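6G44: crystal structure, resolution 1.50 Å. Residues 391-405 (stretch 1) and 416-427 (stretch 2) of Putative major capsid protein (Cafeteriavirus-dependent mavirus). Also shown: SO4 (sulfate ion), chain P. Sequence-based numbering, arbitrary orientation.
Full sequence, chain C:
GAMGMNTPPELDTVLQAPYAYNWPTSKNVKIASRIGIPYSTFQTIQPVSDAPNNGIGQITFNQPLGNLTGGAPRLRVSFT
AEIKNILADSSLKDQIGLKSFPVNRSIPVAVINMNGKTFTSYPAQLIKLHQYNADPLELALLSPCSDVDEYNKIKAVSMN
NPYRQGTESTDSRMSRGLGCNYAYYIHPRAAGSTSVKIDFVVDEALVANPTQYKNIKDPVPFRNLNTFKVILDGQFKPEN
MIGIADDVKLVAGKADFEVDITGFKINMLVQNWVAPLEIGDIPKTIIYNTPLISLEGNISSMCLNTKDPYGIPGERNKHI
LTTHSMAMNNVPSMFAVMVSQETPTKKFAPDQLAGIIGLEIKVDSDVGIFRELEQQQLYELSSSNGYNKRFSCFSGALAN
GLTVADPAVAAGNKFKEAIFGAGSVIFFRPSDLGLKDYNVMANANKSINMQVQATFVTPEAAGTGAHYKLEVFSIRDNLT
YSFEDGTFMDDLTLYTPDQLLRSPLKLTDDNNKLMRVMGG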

# COMPACT_ATOMS: atom_id res chain seq x y z
N PHE C 391 7.76 13.69 -6.91
CA PHE C 391 8.53 14.90 -7.17
C PHE C 391 8.27 15.48 -8.58
O PHE C 391 8.19 16.71 -8.73
CB PHE C 391 10.03 14.63 -6.97
CG PHE C 391 10.89 15.85 -7.17
CD1 PHE C 391 10.71 16.98 -6.38
CD2 PHE C 391 11.85 15.89 -8.17
CE1 PHE C 391 11.49 18.13 -6.56
CE2 PHE C 391 12.62 17.03 -8.35
CZ PHE C 391 12.45 18.13 -7.55
N SER C 392 8.12 14.63 -9.59
CA SER C 392 7.87 15.08 -10.97
C SER C 392 6.53 15.81 -11.12
O SER C 392 6.37 16.56 -12.06
CB SER C 392 7.95 13.93 -11.97
OG SER C 392 7.03 12.92 -11.67
N CYS C 393 5.59 15.59 -10.20
CA CYS C 393 4.36 16.39 -10.16
C CYS C 393 4.67 17.74 -9.56
O CYS C 393 4.52 18.77 -10.22
CB CYS C 393 3.34 15.64 -9.33
SG CYS C 393 1.84 16.56 -8.93
N PHE C 394 5.16 17.71 -8.32
CA PHE C 394 5.53 18.93 -7.58
C PHE C 394 6.41 19.88 -8.37
O PHE C 394 6.20 21.09 -8.36
CB PHE C 394 6.25 18.51 -6.29
CG PHE C 394 6.70 19.66 -5.44
CD1 PHE C 394 7.96 20.26 -5.65
CD2 PHE C 394 5.90 20.13 -4.43
CE1 PHE C 394 8.38 21.30 -4.87
CE2 PHE C 394 6.33 21.19 -3.64
CZ PHE C 394 7.56 21.76 -3.86
N SER C 395 7.37 19.34 -9.09
CA SER C 395 8.38 20.19 -9.69
C SER C 395 7.88 21.02 -10.87
O SER C 395 8.49 22.02 -11.21
CB SER C 395 9.60 19.40 -10.17
OG SER C 395 9.28 18.58 -11.27
N GLY C 396 6.84 20.55 -11.56
CA GLY C 396 6.42 21.24 -12.80
C GLY C 396 7.42 21.08 -13.95
O GLY C 396 7.34 21.78 -14.93
N ALA C 397 8.36 20.13 -13.82
CA ALA C 397 9.36 19.89 -14.87
C ALA C 397 8.76 19.24 -16.09
O ALA C 397 7.67 18.68 -16.05
CB ALA C 397 10.52 19.07 -14.31
N LEU C 398 9.50 19.31 -17.21
CA LEU C 398 9.18 18.58 -18.42
C LEU C 398 9.24 17.08 -18.16
O LEU C 398 10.30 16.55 -17.78
CB LEU C 398 10.18 18.96 -19.51
CG LEU C 398 10.00 18.22 -20.84
CD1 LEU C 398 8.70 18.58 -21.54
CD2 LEU C 398 11.22 18.44 -21.73
N ALA C 399 8.09 16.42 -18.28
CA ALA C 399 7.93 15.01 -17.91
C ALA C 399 8.22 14.01 -19.02
O ALA C 399 8.46 12.83 -18.73
CB ALA C 399 6.53 14.78 -17.37
N ASN C 400 8.15 14.44 -20.28
CA ASN C 400 8.30 13.54 -21.43
C ASN C 400 9.42 14.00 -22.36
O ASN C 400 9.22 14.22 -23.56
CB ASN C 400 6.96 13.36 -22.18
CG ASN C 400 6.45 14.63 -22.80
OD1 ASN C 400 6.79 15.73 -22.36
ND2 ASN C 400 5.58 14.49 -23.80
N GLY C 401 10.62 14.12 -21.81
CA GLY C 401 11.76 14.69 -22.52
C GLY C 401 12.17 13.95 -23.78
O GLY C 401 12.59 14.59 -24.71
N LEU C 402 12.04 12.63 -23.81
CA LEU C 402 12.41 11.90 -25.04
C LEU C 402 11.53 12.30 -26.20
O LEU C 402 12.00 12.50 -27.32
CB LEU C 402 12.26 10.40 -24.88
CG LEU C 402 13.38 9.61 -24.34
CD1 LEU C 402 12.87 8.18 -24.20
CD2 LEU C 402 14.60 9.67 -25.26
N THR C 403 10.24 12.39 -25.91
CA THR C 403 9.25 12.72 -26.91
C THR C 403 9.58 14.05 -27.57
O THR C 403 9.47 14.19 -28.79
CB THR C 403 7.82 12.65 -26.29
OG1 THR C 403 7.57 11.32 -25.82
CG2 THR C 403 6.78 13.02 -27.29
N VAL C 404 10.05 15.02 -26.77
CA VAL C 404 10.39 16.36 -27.20
C VAL C 404 11.82 16.50 -27.79
O VAL C 404 12.11 17.41 -28.58
CB VAL C 404 10.19 17.34 -26.01
CG1 VAL C 404 10.54 18.76 -26.41
CG2 VAL C 404 8.76 17.25 -25.47
N ALA C 405 12.72 15.62 -27.38
CA ALA C 405 14.09 15.58 -27.91
C ALA C 405 14.17 14.90 -29.29
O ALA C 405 15.24 14.92 -29.91
CB ALA C 405 15.00 14.86 -26.94
N LYS C 416 3.51 21.55 -28.50
CA LYS C 416 2.19 20.91 -28.44
C LYS C 416 2.25 19.54 -27.75
O LYS C 416 1.29 19.14 -27.09
CB LYS C 416 1.63 20.76 -29.86
CG LYS C 416 0.23 20.17 -29.96
CD LYS C 416 -0.35 20.29 -31.38
CE LYS C 416 0.46 19.55 -32.44
NZ LYS C 416 0.67 18.10 -32.14
N GLU C 417 3.36 18.84 -27.91
CA GLU C 417 3.52 17.49 -27.35
C GLU C 417 4.11 17.46 -25.95
O GLU C 417 4.05 16.41 -25.31
CB GLU C 417 4.35 16.64 -28.30
CG GLU C 417 3.62 16.45 -29.64
CD GLU C 417 4.30 15.51 -30.59
OE1 GLU C 417 5.06 14.63 -30.14
OE2 GLU C 417 4.08 15.66 -31.82
N ALA C 418 4.65 18.57 -25.47
CA ALA C 418 5.31 18.59 -24.16
C ALA C 418 4.28 18.43 -23.05
O ALA C 418 3.17 19.00 -23.09
CB ALA C 418 6.06 19.88 -23.97
N ILE C 419 4.67 17.66 -22.04
CA ILE C 419 3.89 17.43 -20.83
C ILE C 419 4.72 17.85 -19.63
O ILE C 419 5.91 17.52 -19.57
CB ILE C 419 3.50 15.96 -20.70
CG1 ILE C 419 2.58 15.58 -21.87
CG2 ILE C 419 2.76 15.69 -19.38
CD1 ILE C 419 2.31 14.12 -22.01
N PHE C 420 4.08 18.53 -18.69
CA PHE C 420 4.72 19.04 -17.46
C PHE C 420 4.08 18.50 -16.22
O PHE C 420 2.90 18.12 -16.21
CB PHE C 420 4.71 20.58 -17.43
CG PHE C 420 5.49 21.18 -18.56
CD1 PHE C 420 4.89 21.41 -19.80
CD2 PHE C 420 6.82 21.50 -18.40
CE1 PHE C 420 5.63 21.92 -20.85
CE2 PHE C 420 7.57 22.01 -19.45
CZ PHE C 420 6.97 22.22 -20.67
N GLY C 421 4.86 18.48 -15.14
CA GLY C 421 4.26 18.20 -13.84
C GLY C 421 3.15 19.19 -13.54
O GLY C 421 3.20 20.36 -13.96
N ALA C 422 2.16 18.74 -12.78
CA ALA C 422 1.02 19.61 -12.47
C ALA C 422 1.44 20.84 -11.67
O ALA C 422 0.77 21.87 -11.73
CB ALA C 422 -0.06 18.85 -11.71
N GLY C 423 2.52 20.72 -10.90
CA GLY C 423 3.10 21.85 -10.18
C GLY C 423 2.95 21.73 -8.67
O GLY C 423 2.55 20.70 -8.16
N SER C 424 3.34 22.80 -7.97
CA SER C 424 3.67 22.73 -6.54
C SER C 424 2.58 23.17 -5.59
O SER C 424 1.87 24.15 -5.84
CB SER C 424 4.89 23.59 -6.22
OG SER C 424 5.93 23.44 -7.16
N VAL C 425 2.52 22.50 -4.45
CA VAL C 425 1.91 23.07 -3.25
C VAL C 425 2.90 22.88 -2.13
O VAL C 425 3.36 21.76 -1.89
CB VAL C 425 0.57 22.40 -2.86
CG1 VAL C 425 -0.01 23.03 -1.60
CG2 VAL C 425 -0.42 22.53 -4.01
N ILE C 426 3.26 23.97 -1.46
CA ILE C 426 4.24 23.91 -0.37
C ILE C 426 3.53 24.15 0.97
O ILE C 426 3.05 25.25 1.23
CB ILE C 426 5.43 24.87 -0.54
CG1 ILE C 426 6.17 24.57 -1.85
CG2 ILE C 426 6.38 24.76 0.65
CD1 ILE C 426 7.12 25.68 -2.29
N PHE C 427 3.47 23.13 1.80
CA PHE C 427 2.92 23.20 3.14
C PHE C 427 4.05 23.46 4.11
O PHE C 427 5.08 22.76 4.06
CB PHE C 427 2.22 21.89 3.53
CG PHE C 427 0.99 21.59 2.72
CD1 PHE C 427 -0.23 22.16 3.06
CD2 PHE C 427 1.01 20.72 1.62
CE1 PHE C 427 -1.38 21.86 2.34
CE2 PHE C 427 -0.15 20.41 0.92
CZ PHE C 427 -1.34 21.01 1.27
S SO4 P . 4.61 10.61 -23.51
O1 SO4 P . 4.41 11.87 -24.26
O2 SO4 P . 6.04 10.20 -23.56
O3 SO4 P . 4.19 10.75 -22.08
O4 SO4 P . 3.72 9.61 -24.16

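The apolar part of this contact is built around two phenylalanine rings, one from each stretch. The ring of Phe420 has the Leu398 CD1 methyl over one face; the closest approach of the two side chains is Leu398 CB to Phe420 CE2, 4.0 Å. The same ring meets the carbonyl oxygen of Gly396 at its edge, Gly396 O to Phe420 CD2 being 3.5 Å. An aromatic edge is mildly positive, so it accepts an oxygen where the face prefers a methyl group. Leu398 also reaches the small Ala418, CD1 to CB 3.8 Å, and Val404 CG2 lies 4.1 Å from the same Ala418 CB. The CA-to-CB bond of Phe394 points away from stretch 2, yet its long side chain brings the ring back: Phe394 CZ packs against Ile426 CG1 at 3.7 Å, and Ser424 CB sits over the ring face, 4.0 Å from its centroid, in a CH-pi contact.

Between these rings the backbones come very close, and glycine makes that possible. Gly396 and Gly421 have CA atoms only 3.9 Å apart, and Gly421 CA lies 3.2 Å from Ser392 O in a CA-H...O contact. A CB on Gly421 would fall 2.1 Å from Ser392 O and 2.7 Å from Cys393 O, a clash with both. Gly396 leaves the helix with positive phi, a conformation that favours glycine. Gly423 is called for by its own backbone angles, at which a CB would jam against the preceding carbonyl oxygen; its N donates to Cys393 O at 2.9 Å. Next to it, Ser424 OG donates to Phe394 O at 2.7 Å, so this one small residue offers a CB to the ring and a hydroxyl to the backbone.

Further along, the main chains pair directly. Gly421 N donates to Ala397 O at 3.0 Å, and Ala399 N to Ile419 O at 2.8 Å; these two bonds flank Leu398 and Phe420, which form a single beta bridge.

Asn400 then continues the pairing with its side chain. The amide has both an acceptor and a donor: Asn400 OD1 receives Ile419 N at 2.9 Å, while Asn400 ND2 donates to Glu417 O at 2.9 Å, tying down the backbone on both sides of Ala418. Although Asn400 stands at an N-cap position, its side chain makes no capping bond. Its ND2 also donates to a sulfate ion, probably from the crystallisation liquor, at 2.9 Å from O1, and Thr403 OG1 binds sulfate O2 at 3.0 Å. Thr403 turns its methyl to stretch 2, CG2 lying 3.7 Å from Glu417 OE1.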